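Local coordinates for glycoside hydrolase, GH17 family (Formosa sp. Hel1_33_131, PDB 6FCG), which probably acts as an endo-laminarinase, hydrolysing internal beta-1,3-glucan linkages of the algal storage polysaccharide laminarin, at residues A[120-124]-A[143-147]; A[133-137]-A[175-181]; A[206-212]-A[235-241]; A[100-104]-A[156-161]; A[139-144]-A[184-188]. One frame throughout, in Å; residues are numbered along the deposited sequence.

Interaction 1: residues A[120-124]-A[143-147]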
# COMPACT_ATOMS: atom_id res chain seq x y z
N GLY A 120 20.05 37.66 14.02
CA GLY A 120 19.09 36.85 14.76
C GLY A 120 19.61 36.47 16.11
O GLY A 120 20.72 35.93 16.25
N ALA A 121 18.81 36.80 17.12
CA ALA A 121 19.02 36.35 18.48
C ALA A 121 18.04 35.20 18.65
O ALA A 121 16.82 35.40 18.50
CB ALA A 121 18.72 37.47 19.46
N TRP A 122 18.56 34.01 18.92
CA TRP A 122 17.70 32.84 19.07
C TRP A 122 17.05 32.81 20.46
O TRP A 122 17.73 32.99 21.47
CB TRP A 122 18.46 31.55 18.84
CG TRP A 122 17.54 30.38 18.75
CD1 TRP A 122 17.00 29.67 19.80
CD2 TRP A 122 17.01 29.80 17.56
NE1 TRP A 122 16.16 28.70 19.31
CE2 TRP A 122 16.16 28.74 17.95
CE3 TRP A 122 17.18 30.06 16.22
CZ2 TRP A 122 15.49 27.95 17.03
CZ3 TRP A 122 16.50 29.27 15.29
CH2 TRP A 122 15.67 28.23 15.70
N ILE A 123 15.74 32.54 20.47
CA ILE A 123 14.95 32.46 21.68
C ILE A 123 14.40 31.05 21.87
O ILE A 123 13.80 30.47 20.96
CB ILE A 123 13.78 33.45 21.56
CG1 ILE A 123 14.30 34.88 21.48
CG2 ILE A 123 12.80 33.30 22.71
CD1 ILE A 123 15.00 35.41 22.73
N ASP A 124 14.59 30.53 23.08
CA ASP A 124 14.11 29.21 23.48
C ASP A 124 13.14 29.30 24.65
O ASP A 124 13.23 30.21 25.47
CB ASP A 124 15.29 28.38 23.95
CG ASP A 124 16.13 27.83 22.80
OD1 ASP A 124 15.59 27.56 21.71
OD2 ASP A 124 17.35 27.61 23.04
N ASN A 143 18.29 32.85 27.29
CA ASN A 143 17.89 33.92 26.38
C ASN A 143 18.62 35.24 26.71
O ASN A 143 19.10 35.93 25.81
CB ASN A 143 16.37 34.11 26.36
CG ASN A 143 15.64 32.93 25.77
OD1 ASN A 143 16.23 32.09 25.07
ND2 ASN A 143 14.35 32.85 26.02
N ALA A 144 18.78 35.55 28.00
CA ALA A 144 19.39 36.81 28.44
C ALA A 144 20.78 37.03 27.82
O ALA A 144 21.02 38.06 27.19
CB ALA A 144 19.45 36.88 29.95
N SER A 145 21.65 36.03 27.91
CA SER A 145 22.99 36.19 27.39
C SER A 145 23.03 36.21 25.84
O SER A 145 23.91 36.87 25.25
CB SER A 145 23.92 35.13 27.95
OG SER A 145 23.50 33.87 27.52
N GLU A 146 22.11 35.50 25.19
CA GLU A 146 21.98 35.57 23.74
C GLU A 146 21.60 37.01 23.32
O GLU A 146 22.17 37.57 22.39
CB GLU A 146 20.97 34.55 23.24
CG GLU A 146 20.59 34.54 21.75
CD GLU A 146 21.52 33.76 20.83
OE1 GLU A 146 21.50 33.80 19.55
OE2 GLU A 146 22.32 33.05 21.44
N ILE A 147 20.66 37.61 24.02
CA ILE A 147 20.32 39.00 23.74
C ILE A 147 21.56 39.91 24.01
O ILE A 147 21.86 40.78 23.18
CB ILE A 147 19.08 39.46 24.55
CG1 ILE A 147 17.81 38.74 24.05
CG2 ILE A 147 18.91 40.98 24.50
CD1 ILE A 147 17.32 39.12 22.67
O HOH W 1 18.60 31.39 23.61
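The extended chain from A121 to I123 runs beside the first turn of helix 143-156, the CA atoms of I123 and N143 coming within 5.7 Å. N143 grips the backbone of D124 twice. D124 N donates almost straight (175°) to N143 OD1 at 3.0 Å, while N143 ND2 donates to D124 O at 2.9 Å, in the carbonyl plane and close to the plane of its own amide. A water lies 2.8 Å from W122 O and 2.9 Å from N143 OD1. Here strand 116-121 gives way to the loop at its C-terminal end and meets the helix that follows it, within one beta-alpha unit of the GH17 TIM barrel. E146 extends CG anti to its backbone N (chi1 175°) and bends at chi2, bringing OE1 to W122 N at 3.0 Å; this donor stands above the carboxylate plane, V91 N also binds OE1, and R149 pairs with OE2. Without the amide, as with a leucine at N143, D124 N would probably lose its acceptor and D124 O one of its donors, setting the loop freer to shift. I123 crosses the N143 side chain at about a right angle, and A121 CB packs on I147 CD1 at 3.9 Å.

Interaction 2: residues A[133-137]-A[175-181]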
# COMPACT_ATOMS: atom_id res chain seq x y z
N PRO A 133 11.79 18.00 30.84
CA PRO A 133 10.48 18.36 30.29
C PRO A 133 10.37 19.80 29.77
O PRO A 133 10.69 20.72 30.50
CB PRO A 133 9.52 18.18 31.48
CG PRO A 133 10.27 17.39 32.50
CD PRO A 133 11.72 17.57 32.24
N LEU A 134 9.91 19.98 28.53
CA LEU A 134 9.73 21.31 27.97
C LEU A 134 8.59 22.04 28.64
O LEU A 134 7.60 21.41 29.06
CB LEU A 134 9.41 21.23 26.48
CG LEU A 134 10.44 20.62 25.56
CD1 LEU A 134 9.92 20.58 24.14
CD2 LEU A 134 11.74 21.38 25.58
N ASN A 135 8.74 23.35 28.80
CA ASN A 135 7.66 24.21 29.28
C ASN A 135 7.58 25.42 28.37
O ASN A 135 8.41 26.32 28.44
CB ASN A 135 7.89 24.63 30.72
CG ASN A 135 6.72 25.40 31.32
OD1 ASN A 135 5.76 25.77 30.65
ND2 ASN A 135 6.84 25.69 32.59
N HIS A 136 6.55 25.44 27.52
CA HIS A 136 6.36 26.51 26.55
C HIS A 136 5.77 27.77 27.16
O HIS A 136 5.55 28.75 26.44
CB HIS A 136 5.48 26.02 25.41
CG HIS A 136 6.06 24.88 24.65
ND1 HIS A 136 7.14 25.03 23.81
CD2 HIS A 136 5.71 23.58 24.57
CE1 HIS A 136 7.45 23.87 23.28
NE2 HIS A 136 6.58 22.97 23.72
N HIS A 137 5.46 27.75 28.45
CA HIS A 137 5.02 28.95 29.16
C HIS A 137 6.10 29.57 30.03
O HIS A 137 5.83 30.52 30.71
CB HIS A 137 3.74 28.65 29.95
CG HIS A 137 2.61 28.22 29.07
ND1 HIS A 137 1.77 29.11 28.43
CD2 HIS A 137 2.26 26.98 28.64
CE1 HIS A 137 0.92 28.42 27.68
NE2 HIS A 137 1.20 27.13 27.78
N ALA A 175 6.35 24.62 16.34
CA ALA A 175 7.77 24.50 16.61
C ALA A 175 7.97 23.85 17.99
O ALA A 175 8.47 24.48 18.95
CB ALA A 175 8.46 25.86 16.52
N ALA A 176 7.67 22.55 18.03
CA ALA A 176 7.54 21.78 19.27
C ALA A 176 8.78 21.76 20.12
O ALA A 176 8.71 21.63 21.33
CB ALA A 176 7.12 20.36 18.96
N SER A 177 9.93 21.87 19.50
CA SER A 177 11.18 21.79 20.24
C SER A 177 11.49 22.98 21.11
O SER A 177 12.31 22.82 22.03
CB SER A 177 12.37 21.58 19.28
OG SER A 177 12.48 20.21 19.00
N TYR A 178 10.92 24.15 20.84
CA TYR A 178 11.40 25.36 21.54
C TYR A 178 10.46 26.56 21.66
O TYR A 178 10.87 27.57 22.24
CB TYR A 178 12.69 25.86 20.85
CG TYR A 178 12.48 26.39 19.43
CD1 TYR A 178 12.36 25.52 18.32
CD2 TYR A 178 12.42 27.76 19.18
CE1 TYR A 178 12.18 26.02 17.04
CE2 TYR A 178 12.23 28.25 17.90
CZ TYR A 178 12.11 27.39 16.83
OH TYR A 178 11.94 27.93 15.59
N PHE A 179 9.23 26.47 21.18
CA PHE A 179 8.44 27.68 21.04
C PHE A 179 8.11 28.32 22.38
O PHE A 179 8.04 27.66 23.41
CB PHE A 179 7.19 27.46 20.18
CG PHE A 179 6.02 26.82 20.90
CD1 PHE A 179 5.08 27.62 21.56
CD2 PHE A 179 5.77 25.46 20.79
CE1 PHE A 179 3.98 27.04 22.18
CE2 PHE A 179 4.67 24.88 21.40
CZ PHE A 179 3.77 25.67 22.10
N VAL A 180 7.89 29.62 22.33
CA VAL A 180 7.56 30.42 23.49
C VAL A 180 6.26 31.20 23.23
O VAL A 180 5.75 31.28 22.08
CB VAL A 180 8.74 31.37 23.86
CG1 VAL A 180 9.93 30.54 24.26
CG2 VAL A 180 9.08 32.36 22.73
N GLN A 181 5.74 31.79 24.30
CA GLN A 181 4.58 32.66 24.20
C GLN A 181 5.03 34.05 23.72
O GLN A 181 6.18 34.43 23.90
CB GLN A 181 3.87 32.75 25.56
CG GLN A 181 3.41 31.42 26.09
CD GLN A 181 2.44 30.78 25.15
OE1 GLN A 181 2.81 29.84 24.53
NE2 GLN A 181 1.21 31.34 24.96
O HOH W 2 7.08 31.12 26.88
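H136 and F179 lie face to face as an offset stack, their ring centroids 3.7 Å apart and their planes only 8° from parallel. The overlap is uneven: F179 CE2 sits over the centre of the imidazole, whereas H136 ND1 is displaced toward the rim of the phenyl ring. H136 CB adds a CH-pi contact over the same phenyl face. Yet the side chains cross at about a right angle. With F179 CG between its own backbone N and carbonyl carbon (chi1 81°), the phenyl ring sits near the F179 carbonyl, so H136 can both stack and bond to F179 O. H136 ND1 donates to F179 O at 2.8 Å, nearly in the imidazole plane, which, with the stack, helps fix the ring's rotation. A leucine in place of H136 would probably leave F179 O without this donor and F179 without its flat partner. A176 O lies at the imidazole edge, 3.2 Å from H136 CE1, and L134 CD1 rests against the same oxygen. Farther along, water 2 donates to H136 O and accepts from Q181 N, while Q181 CG lies against H137 ND1 at 3.7 Å. The contact joins the loops at the C-terminal ends of successive TIM-barrel strands, 116-121 and 161-168, the second loop ending at the N-cap of helix 182-197; C125 touches H136 and V180, and L134 O accepts from S283 of a second subunit.

Interaction 3: residues A[206-212]-A[235-241]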
# COMPACT_ATOMS: atom_id res chain seq x y z
N TRP A 206 16.74 48.87 13.93
CA TRP A 206 15.37 48.39 13.93
C TRP A 206 15.27 47.06 14.65
O TRP A 206 16.15 46.21 14.52
CB TRP A 206 14.83 48.33 12.48
CG TRP A 206 14.12 49.59 12.06
CD1 TRP A 206 14.20 50.81 12.66
CD2 TRP A 206 13.24 49.76 10.94
NE1 TRP A 206 13.43 51.72 11.99
CE2 TRP A 206 12.84 51.11 10.92
CE3 TRP A 206 12.77 48.90 9.95
CZ2 TRP A 206 11.98 51.62 9.97
CZ3 TRP A 206 11.91 49.41 8.99
CH2 TRP A 206 11.52 50.76 9.01
N ILE A 207 14.18 46.88 15.41
CA ILE A 207 13.95 45.66 16.16
C ILE A 207 12.73 44.96 15.61
O ILE A 207 11.74 45.59 15.29
CB ILE A 207 13.73 45.96 17.64
CG1 ILE A 207 14.81 46.91 18.17
CG2 ILE A 207 13.72 44.66 18.44
CD1 ILE A 207 16.23 46.39 18.09
N THR A 208 12.81 43.64 15.50
CA THR A 208 11.69 42.82 15.00
C THR A 208 11.71 41.46 15.64
O THR A 208 12.52 41.20 16.54
CB THR A 208 11.74 42.67 13.45
OG1 THR A 208 10.53 42.11 12.95
CG2 THR A 208 12.93 41.81 13.00
N SER A 209 10.79 40.61 15.21
CA SER A 209 10.85 39.17 15.44
C SER A 209 10.55 38.52 14.11
O SER A 209 9.70 39.00 13.38
CB SER A 209 9.84 38.73 16.48
OG SER A 209 10.00 37.37 16.81
N SER A 210 11.25 37.45 13.78
CA SER A 210 11.03 36.80 12.50
C SER A 210 10.23 35.54 12.76
O SER A 210 10.66 34.65 13.49
CB SER A 210 12.36 36.55 11.78
OG SER A 210 12.18 36.63 10.37
N ASP A 211 9.05 35.47 12.16
CA ASP A 211 8.13 34.39 12.49
C ASP A 211 7.14 34.09 11.36
O ASP A 211 6.97 34.87 10.42
CB ASP A 211 7.39 34.72 13.81
CG ASP A 211 7.13 33.47 14.68
OD1 ASP A 211 6.64 32.45 14.13
OD2 ASP A 211 7.43 33.52 15.91
N ASN A 212 6.51 32.93 11.48
CA ASN A 212 5.46 32.48 10.58
C ASN A 212 4.28 33.45 10.55
O ASN A 212 3.92 34.05 11.55
CB ASN A 212 4.95 31.13 11.07
CG ASN A 212 3.97 30.50 10.11
OD1 ASN A 212 2.74 30.57 10.31
ND2 ASN A 212 4.50 29.82 9.10
N VAL A 235 7.55 46.38 18.04
CA VAL A 235 8.55 46.18 16.95
C VAL A 235 8.59 47.36 15.98
O VAL A 235 7.62 48.10 15.86
CB VAL A 235 8.33 44.87 16.13
CG1 VAL A 235 8.51 43.66 17.02
CG2 VAL A 235 6.98 44.83 15.42
N ASP A 236 9.71 47.55 15.31
CA ASP A 236 9.80 48.58 14.27
C ASP A 236 9.15 48.09 12.98
O ASP A 236 8.57 48.90 12.25
CB ASP A 236 11.23 49.01 14.03
CG ASP A 236 11.82 49.75 15.23
OD1 ASP A 236 11.40 50.89 15.48
OD2 ASP A 236 12.72 49.20 15.92
N TYR A 237 9.22 46.78 12.72
CA TYR A 237 8.49 46.16 11.61
C TYR A 237 8.21 44.68 11.90
O TYR A 237 8.73 44.13 12.86
CB TYR A 237 9.28 46.31 10.31
CG TYR A 237 10.46 45.35 10.12
CD1 TYR A 237 11.69 45.60 10.70
CD2 TYR A 237 10.34 44.21 9.32
CE1 TYR A 237 12.76 44.74 10.49
CE2 TYR A 237 11.40 43.36 9.11
CZ TYR A 237 12.61 43.61 9.71
OH TYR A 237 13.69 42.77 9.50
N LEU A 238 7.42 44.04 11.02
CA LEU A 238 7.10 42.62 11.11
C LEU A 238 7.86 41.84 10.05
O LEU A 238 7.70 42.10 8.87
CB LEU A 238 5.60 42.37 10.93
CG LEU A 238 4.67 42.70 12.10
CD1 LEU A 238 4.49 44.21 12.27
CD2 LEU A 238 3.30 42.06 11.90
N SER A 239 8.66 40.87 10.49
CA SER A 239 9.37 39.95 9.60
C SER A 239 8.55 38.62 9.50
O SER A 239 8.47 37.85 10.46
CB SER A 239 10.79 39.72 10.11
OG SER A 239 11.56 38.97 9.20
N VAL A 240 7.96 38.38 8.34
CA VAL A 240 6.94 37.37 8.15
C VAL A 240 7.46 36.25 7.29
O VAL A 240 8.04 36.51 6.22
CB VAL A 240 5.72 38.00 7.46
CG1 VAL A 240 4.72 36.94 7.04
CG2 VAL A 240 5.07 38.99 8.40
N HIS A 241 7.21 35.01 7.71
CA HIS A 241 7.55 33.83 6.89
C HIS A 241 6.32 33.20 6.24
O HIS A 241 5.30 33.05 6.91
CB HIS A 241 8.24 32.74 7.73
CG HIS A 241 9.43 33.21 8.51
ND1 HIS A 241 10.22 32.33 9.22
CD2 HIS A 241 9.98 34.44 8.68
CE1 HIS A 241 11.20 33.00 9.80
NE2 HIS A 241 11.07 34.28 9.49
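S210 OG lies between two partners on the adjacent strand, S239 OG and H241 NE2, each at 2.7 Å; it meets the H241 imidazole at its edge, in the ring plane. Along the backbone, D211 N donates to S239 O and H241 N to D211 O, the parallel register pairing S210 with S239 and N212 with H241. Farther back, side chains join the pairing. T208 OG1, anti to the backbone N (chi1 -169°), donates to Y237 O at 2.7 Å and takes a weak bond from S239 N, while T208 CB rests over the face of the Y237 ring. D236 holds I207 at two points: D236 N donates to I207 O, and I207 N reaches the anti lone pair of D236 OD2 at 2.8 Å. With the carboxylate so fixed, D236 CB sits over the five-membered ring of W206, 3.6 Å from its centroid. In the second shell, K196 and Q193 of helix 182-197 also bind D236 OD2, and E169 OE2 bonds to the second ring nitrogen of H241, ND1. Strands 206-212 and 238-241 are neighbours in the parallel barrel sheet, flanked by strands 161-168 and 301-305, with W216 of helix 214-218 bonding S239 O.

Interaction 4: residues A[100-104]-A[156-161]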
# COMPACT_ATOMS: atom_id res chain seq x y z
N LEU A 100 30.47 39.00 10.50
CA LEU A 100 30.74 40.42 10.72
C LEU A 100 32.22 40.72 10.57
O LEU A 100 32.57 41.70 9.92
CB LEU A 100 30.19 40.85 12.08
CG LEU A 100 28.66 40.86 12.18
CD1 LEU A 100 28.19 40.90 13.62
CD2 LEU A 100 28.05 42.03 11.40
N LYS A 101 33.10 39.85 11.11
CA LYS A 101 34.55 40.04 10.94
C LYS A 101 34.97 40.02 9.48
O LYS A 101 35.79 40.86 9.04
CB LYS A 101 35.35 39.00 11.74
CG LYS A 101 35.40 39.34 13.22
CD LYS A 101 35.97 38.25 14.12
CE LYS A 101 35.56 38.58 15.55
NZ LYS A 101 36.11 37.63 16.54
N ALA A 102 34.39 39.09 8.75
CA ALA A 102 34.65 38.90 7.35
C ALA A 102 34.22 40.10 6.55
O ALA A 102 34.96 40.54 5.67
CB ALA A 102 33.93 37.67 6.84
N ILE A 103 33.02 40.62 6.83
CA ILE A 103 32.52 41.78 6.12
C ILE A 103 33.42 42.97 6.44
O ILE A 103 33.77 43.72 5.53
CB ILE A 103 31.05 42.09 6.46
CG1 ILE A 103 30.15 40.95 5.93
CG2 ILE A 103 30.59 43.42 5.87
CD1 ILE A 103 28.70 41.03 6.34
N ARG A 104 33.82 43.12 7.70
CA ARG A 104 34.71 44.22 8.09
C ARG A 104 36.03 44.16 7.32
O ARG A 104 36.43 45.17 6.74
CB ARG A 104 34.97 44.27 9.58
CG ARG A 104 35.87 45.44 9.95
CD ARG A 104 36.13 45.58 11.43
NE ARG A 104 35.11 46.12 12.36
CZ ARG A 104 34.07 46.94 12.11
NH1 ARG A 104 33.73 47.40 10.87
NH2 ARG A 104 33.32 47.28 13.16
N GLU A 156 29.71 46.67 18.34
CA GLU A 156 31.02 46.59 17.71
C GLU A 156 30.92 46.85 16.20
O GLU A 156 31.88 47.34 15.62
CB GLU A 156 31.71 45.24 17.97
CG GLU A 156 33.19 45.17 17.58
CD GLU A 156 33.87 43.82 17.94
OE1 GLU A 156 33.24 42.94 18.59
OE2 GLU A 156 35.04 43.59 17.56
N PHE A 157 29.78 46.53 15.56
CA PHE A 157 29.67 46.63 14.09
C PHE A 157 28.43 47.40 13.67
O PHE A 157 27.64 46.93 12.83
CB PHE A 157 29.62 45.24 13.44
CG PHE A 157 30.75 44.34 13.81
CD1 PHE A 157 30.66 43.52 14.92
CD2 PHE A 157 31.87 44.24 13.00
CE1 PHE A 157 31.68 42.63 15.24
CE2 PHE A 157 32.91 43.36 13.32
CZ PHE A 157 32.81 42.56 14.45
N PRO A 158 28.27 48.62 14.18
CA PRO A 158 27.03 49.40 13.86
C PRO A 158 26.91 49.82 12.39
O PRO A 158 25.84 50.18 11.95
CB PRO A 158 27.18 50.63 14.76
CG PRO A 158 28.65 50.86 14.78
CD PRO A 158 29.31 49.48 14.75
N ASP A 159 28.02 49.79 11.65
CA ASP A 159 28.03 50.12 10.23
C ASP A 159 27.47 48.99 9.36
O ASP A 159 27.22 49.20 8.16
CB ASP A 159 29.47 50.49 9.77
CG ASP A 159 30.53 49.33 9.96
OD1 ASP A 159 30.75 48.84 11.12
OD2 ASP A 159 31.17 48.96 8.93
N ILE A 160 27.36 47.78 9.93
CA ILE A 160 26.90 46.59 9.23
C ILE A 160 25.55 46.12 9.77
O ILE A 160 24.62 45.89 8.99
CB ILE A 160 27.92 45.45 9.37
CG1 ILE A 160 29.25 45.86 8.74
CG2 ILE A 160 27.42 44.17 8.70
CD1 ILE A 160 30.41 45.00 9.17
N VAL A 161 25.45 45.97 11.09
CA VAL A 161 24.23 45.48 11.75
C VAL A 161 23.15 46.57 11.73
O VAL A 161 23.29 47.59 12.40
CB VAL A 161 24.52 45.06 13.21
CG1 VAL A 161 23.24 44.67 13.93
CG2 VAL A 161 25.50 43.90 13.22
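The carbonyl oxygen of F157, whose ring packs against L100, takes two backbone donors, I160 N and V161 N, both at 3.0 Å, and so curls the chain after helix 143-156. F157 itself lies flat between two side chains. L100 CB stands over the centre of one ring face, 3.7 Å from the centroid and almost exactly on the ring normal, while E156 CG covers the opposite face toward the rim. R104 stretches away from its helix with CG anti to the backbone N (chi1 -178°) and bends at chi3, laying the guanidinium beside the ring, with F157 CD2 over one guanidinium face and the two planes 25° apart. At its edge R104 NH1 makes a salt bridge with D159 OD1, weak at 3.3 Å, the D159 carboxylate turned only 10° from the guanidinium plane; K107 holds the other oxygen, OD2. L100 CD2 meets both I160 CG2 at 3.5 Å and V161 CG2, and I103 CG2 meets I160 CD1 at 3.7 Å. M117 of strand 116-121 touches L100, I103 and I160. The turn leads into strand 161-168; helix 95-109, in the outer layer of the TIM barrel, packs on an alpha-to-beta connection at the N-terminal end of the strands.

Interaction 5: residues A[139-144]-A[184-188]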
# COMPACT_ATOMS: atom_id res chain seq x y z
N GLU A 139 10.53 30.59 29.87
CA GLU A 139 11.55 30.97 28.94
C GLU A 139 12.86 30.24 29.35
O GLU A 139 13.01 29.78 30.48
CB GLU A 139 11.58 32.50 28.99
CG GLU A 139 12.80 33.05 29.70
CD GLU A 139 13.06 34.57 29.46
OE1 GLU A 139 12.90 35.11 28.34
OE2 GLU A 139 13.40 35.27 30.44
N SER A 140 13.79 30.07 28.42
CA SER A 140 15.10 29.54 28.75
C SER A 140 15.90 30.57 29.55
O SER A 140 15.92 31.75 29.19
CB SER A 140 15.87 29.16 27.47
OG SER A 140 17.22 28.82 27.76
N GLU A 141 16.61 30.10 30.57
CA GLU A 141 17.54 30.93 31.31
C GLU A 141 18.63 31.53 30.36
O GLU A 141 19.18 32.59 30.65
CB GLU A 141 18.27 30.12 32.42
CG GLU A 141 19.08 30.94 33.48
CD GLU A 141 18.42 31.00 34.90
OE1 GLU A 141 18.14 29.87 35.35
OE2 GLU A 141 18.21 32.09 35.58
N ASN A 142 18.93 30.85 29.24
CA ASN A 142 19.95 31.32 28.30
C ASN A 142 19.55 32.44 27.31
O ASN A 142 20.42 32.91 26.57
CB ASN A 142 20.51 30.15 27.52
CG ASN A 142 21.14 29.11 28.41
OD1 ASN A 142 21.88 29.44 29.33
ND2 ASN A 142 20.90 27.87 28.11
N ASN A 143 18.29 32.85 27.29
CA ASN A 143 17.89 33.92 26.38
C ASN A 143 18.62 35.24 26.71
O ASN A 143 19.10 35.93 25.81
CB ASN A 143 16.37 34.11 26.36
CG ASN A 143 15.64 32.93 25.77
OD1 ASN A 143 16.23 32.09 25.07
ND2 ASN A 143 14.35 32.85 26.02
N ALA A 144 18.78 35.55 28.00
CA ALA A 144 19.39 36.81 28.44
C ALA A 144 20.78 37.03 27.82
O ALA A 144 21.02 38.06 27.19
CB ALA A 144 19.45 36.88 29.95
N VAL A 184 7.19 36.48 25.95
CA VAL A 184 8.66 36.38 26.01
C VAL A 184 9.34 37.15 24.83
O VAL A 184 10.30 37.87 25.05
CB VAL A 184 9.25 34.98 26.44
CG1 VAL A 184 8.19 34.00 26.95
CG2 VAL A 184 10.01 34.41 25.29
N ILE A 185 8.80 37.12 23.63
CA ILE A 185 9.34 37.97 22.57
C ILE A 185 9.19 39.47 22.91
O ILE A 185 10.14 40.24 22.74
CB ILE A 185 8.72 37.68 21.21
CG1 ILE A 185 8.80 36.19 20.88
CG2 ILE A 185 9.38 38.54 20.13
CD1 ILE A 185 10.15 35.52 21.02
N LEU A 186 8.00 39.86 23.39
CA LEU A 186 7.71 41.22 23.82
C LEU A 186 8.69 41.73 24.86
O LEU A 186 9.21 42.84 24.77
CB LEU A 186 6.30 41.29 24.40
CG LEU A 186 5.80 42.63 24.97
CD1 LEU A 186 5.72 43.70 23.89
CD2 LEU A 186 4.44 42.44 25.63
N LYS A 187 8.96 40.89 25.85
CA LYS A 187 9.94 41.21 26.88
C LYS A 187 11.27 41.67 26.29
O LYS A 187 11.80 42.71 26.65
CB LYS A 187 10.14 40.00 27.78
CG LYS A 187 11.05 40.23 28.96
CD LYS A 187 11.55 38.91 29.53
CE LYS A 187 12.62 39.16 30.57
NZ LYS A 187 13.17 37.86 31.05
N TRP A 188 11.82 40.87 25.39
CA TRP A 188 13.14 41.17 24.82
C TRP A 188 13.10 42.26 23.77
O TRP A 188 14.04 43.03 23.65
CB TRP A 188 13.80 39.89 24.30
CG TRP A 188 14.12 38.95 25.40
CD1 TRP A 188 13.58 37.73 25.61
CD2 TRP A 188 15.00 39.19 26.49
NE1 TRP A 188 14.09 37.17 26.74
CE2 TRP A 188 14.97 38.05 27.31
CE3 TRP A 188 15.82 40.27 26.86
CZ2 TRP A 188 15.73 37.94 28.46
CZ3 TRP A 188 16.59 40.17 28.00
CH2 TRP A 188 16.53 39.00 28.80
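W188 points its indole from helix 182-197 toward E139 and A144, with CG anti to the carbonyl carbon (chi1 -66°) carrying the ring out from CB. Past CG, CD1 comes within 3.8 Å of E139 OE1, and the next atom, NE1, donates to that oxygen at 2.9 Å. The acceptor lies 19° out of the indole plane, and the N-H arrives on the syn side of the carboxylate, somewhat tilted from its plane. NE1 also passes N143 CB. Farther round the ring CZ2 runs alongside the backbone of A144, and at the far corner CH2 touches A144 CA at 3.6 Å. The other oxygen of the same carboxylate, E139 OE2, makes a salt bridge with K187 NZ at 2.7 Å. Two donors from successive residues of one helix thus hold the carboxylate, and would probably favour its charged form. K187, with CG anti to its backbone N (chi1 -175°) and extended beyond it, lays CE over a face of the indole, toward the rim. S140 OG accepts from N142 N, a capping bond in the type I turn that leads into helix 143-156. The contact joins the start of that helix to helix 182-197, the next in the outer ring of a TIM barrel.

The five contacts are spread over one TIM-barrel domain. Interactions 1 and 5 share N143 and A144 on helix 143-156, with centres 7 Å apart, and interaction 2 touches both, through W122 against Y178 and V180 against I185. These three form a continuous cluster round the loops between strand 116-121 and helix 182-197. Interaction 3 lies deeper in the sheet but meets interaction 5 where S209 packs on I185. Interaction 4 stands apart, about 19 Å from interaction 1 and 32 Å from interaction 2, between centres. Along the chain, interaction 4 opens first and spans interaction 1, interactions 2 and 5 interleave, and interaction 3 follows them all, so successive beta-alpha units are stitched together.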